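Local coordinates for protein O-methyltransferase (Coxiella burnetii, PDB 3TR6) that probably transfers a methyl group from S-adenosylmethionine to a hydroxyl oxygen of its substrate, and binds S-adenosylhomocysteine and a nickel ion, at residues Y18-Q21 / V22-E26. Residues are numbered along the deposited sequence; the frame is centred on the assembly and turned at random.
Sequences YLLQ and VSLRE
Leu19, Leu20 and Tyr18 meet Val22, Ser23 and Leu24 where helix 13-21 ends and the chain runs on toward helix 28-40. This is a C-terminal helix end in the N-terminal region of a Rossmann-like class I O-methyltransferase. The backbone turns out of the helix at Val22, whose N reaches back three residues to Leu19 O, a tighter turn than the four-residue step of an alpha-helix.

The polar contacts centre on two carbonyls of the last turn. Leu19 O accepts two bonds, from opposite faces of its carbonyl plane. Val22 N lies 3.2 Å from Leu19 O, well above the carbonyl plane. The hydroxyl Ser23 OG is the other donor, at 2.7 Å from Leu19 O. With chi1 at 75°, the Ser23 hydroxyl folds back over the helix end to reach it. Leu20 O takes Leu24 N and, more weakly, Ser23 N. A weak bond also runs from Val22 N to Tyr18 O.

Apolar contacts lie at two places. The Tyr18 ring, with CG anti to the backbone N (chi1 169°), lies against both methyls of Val22. Val22 CG1 makes an off-centre CH-pi contact, 4.2 Å from the centroid of the Tyr18 ring. Val22 CG2 comes near CE2 of the same ring. Farther along, Leu20 CD2 is 4.3 Å from Leu24 CB, a looser contact.

The second subunit packs on this turn. Its Asn198 bonds the Tyr18 hydroxyl, its Tyr202 bonds Leu24 O, and carbonyls of its Asp204 and Val207 bind the Arg25 guanidinium. Within the chain, Gln54 of helix 50-63 bonds Ser23 O and Arg25 N, tying the loop to that helix.

The bond from Leu24 N to Leu20 O measures 3.0 Å, with the donor tilted 31° from the carbonyl plane.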
loop_
_atom_site.group_PDB
_atom_site.type_symbol
_atom_site.label_atom_id
_atom_site.label_comp_id
_atom_site.label_asym_id
_atom_site.label_seq_id
_atom_site.Cartn_x
_atom_site.Cartn_y
_atom_site.Cartn_z
ATOM N N TYR A 18 11.767 14.405 -2.583
ATOM C CA TYR A 18 10.527 15.129 -2.813
ATOM C C TYR A 18 9.353 14.347 -2.242
ATOM O O TYR A 18 8.432 14.921 -1.664
ATOM C CB TYR A 18 10.308 15.394 -4.305
ATOM C CG TYR A 18 8.921 15.901 -4.597
ATOM C CD1 TYR A 18 8.606 17.240 -4.426
ATOM C CD2 TYR A 18 7.914 15.035 -5.013
ATOM C CE1 TYR A 18 7.339 17.707 -4.669
ATOM C CE2 TYR A 18 6.637 15.498 -5.259
ATOM C CZ TYR A 18 6.356 16.837 -5.085
ATOM O OH TYR A 18 5.094 17.328 -5.325
ATOM N N LEU A 19 9.391 13.030 -2.411
ATOM C CA LEU A 19 8.325 12.165 -1.921
ATOM C C LEU A 19 8.175 12.293 -0.410
ATOM O O LEU A 19 7.064 12.434 0.102
ATOM C CB LEU A 19 8.590 10.712 -2.321
ATOM C CG LEU A 19 7.559 9.656 -1.929
ATOM C CD1 LEU A 19 7.593 8.497 -2.909
ATOM C CD2 LEU A 19 7.786 9.163 -0.504
ATOM N N LEU A 20 9.296 12.250 0.303
ATOM C CA LEU A 20 9.273 12.411 1.751
ATOM C C LEU A 20 8.704 13.773 2.142
ATOM O O LEU A 20 8.005 13.898 3.147
ATOM C CB LEU A 20 10.669 12.234 2.347
ATOM C CG LEU A 20 11.346 10.878 2.166
ATOM C CD1 LEU A 20 12.720 10.887 2.822
ATOM C CD2 LEU A 20 10.487 9.762 2.734
ATOM N N GLN A 21 9.001 14.790 1.341
ATOM C CA GLN A 21 8.559 16.147 1.641
ATOM C C GLN A 21 7.051 16.315 1.519
ATOM O O GLN A 21 6.470 17.196 2.149
ATOM C CB GLN A 21 9.272 17.156 0.742
ATOM C CG GLN A 21 10.764 17.274 1.017
ATOM C CD GLN A 21 11.494 18.093 -0.032
ATOM O OE1 GLN A 21 10.877 18.656 -0.937
ATOM N NE2 GLN A 21 12.818 18.158 0.085
ATOM N N VAL A 22 6.419 15.475 0.706
ATOM C CA VAL A 22 4.981 15.577 0.494
ATOM C C VAL A 22 4.207 14.384 1.037
ATOM O O VAL A 22 3.022 14.230 0.739
ATOM C CB VAL A 22 4.628 15.766 -0.998
ATOM C CG1 VAL A 22 5.188 17.079 -1.508
ATOM C CG2 VAL A 22 5.134 14.587 -1.827
ATOM N N SER A 23 4.862 13.543 1.834
ATOM C CA SER A 23 4.180 12.372 2.377
ATOM C C SER A 23 4.529 12.034 3.831
ATOM O O SER A 23 3.648 11.664 4.609
ATOM C CB SER A 23 4.395 11.147 1.475
ATOM O OG SER A 23 5.697 10.613 1.617
ATOM N N LEU A 24 5.803 12.151 4.197
ATOM C CA LEU A 24 6.253 11.701 5.517
ATOM C C LEU A 24 5.768 12.599 6.651
ATOM O O LEU A 24 6.180 13.751 6.760
ATOM C CB LEU A 24 7.778 11.581 5.566
ATOM C CG LEU A 24 8.377 11.192 6.923
ATOM C CD1 LEU A 24 7.910 9.803 7.334
ATOM C CD2 LEU A 24 9.897 11.260 6.879
ATOM N N ARG A 25 4.895 12.055 7.494
ATOM C CA ARG A 25 4.365 12.775 8.648
ATOM C C ARG A 25 4.825 12.110 9.940
ATOM O O ARG A 25 4.008 11.575 10.691
ATOM C CB ARG A 25 2.837 12.768 8.630
ATOM C CG ARG A 25 2.187 13.406 7.423
ATOM C CD ARG A 25 0.679 13.245 7.534
ATOM N NE ARG A 25 -0.067 13.996 6.530
ATOM C CZ ARG A 25 -1.393 14.065 6.498
ATOM N NH1 ARG A 25 -2.111 13.433 7.417
ATOM N NH2 ARG A 25 -2.004 14.767 5.553
ATOM N N GLU A 26 6.127 12.140 10.200
ATOM C CA GLU A 26 6.682 11.447 11.358
ATOM C C GLU A 26 6.320 12.143 12.665
ATOM O O GLU A 26 6.590 13.329 12.837
ATOM C CB GLU A 26 8.201 11.330 11.235
ATOM C CG GLU A 26 8.820 10.345 12.205
ATOM C CD GLU A 26 10.325 10.307 12.106
ATOM O OE1 GLU A 26 10.917 9.235 12.357
ATOM O OE2 GLU A 26 10.919 11.352 11.777
#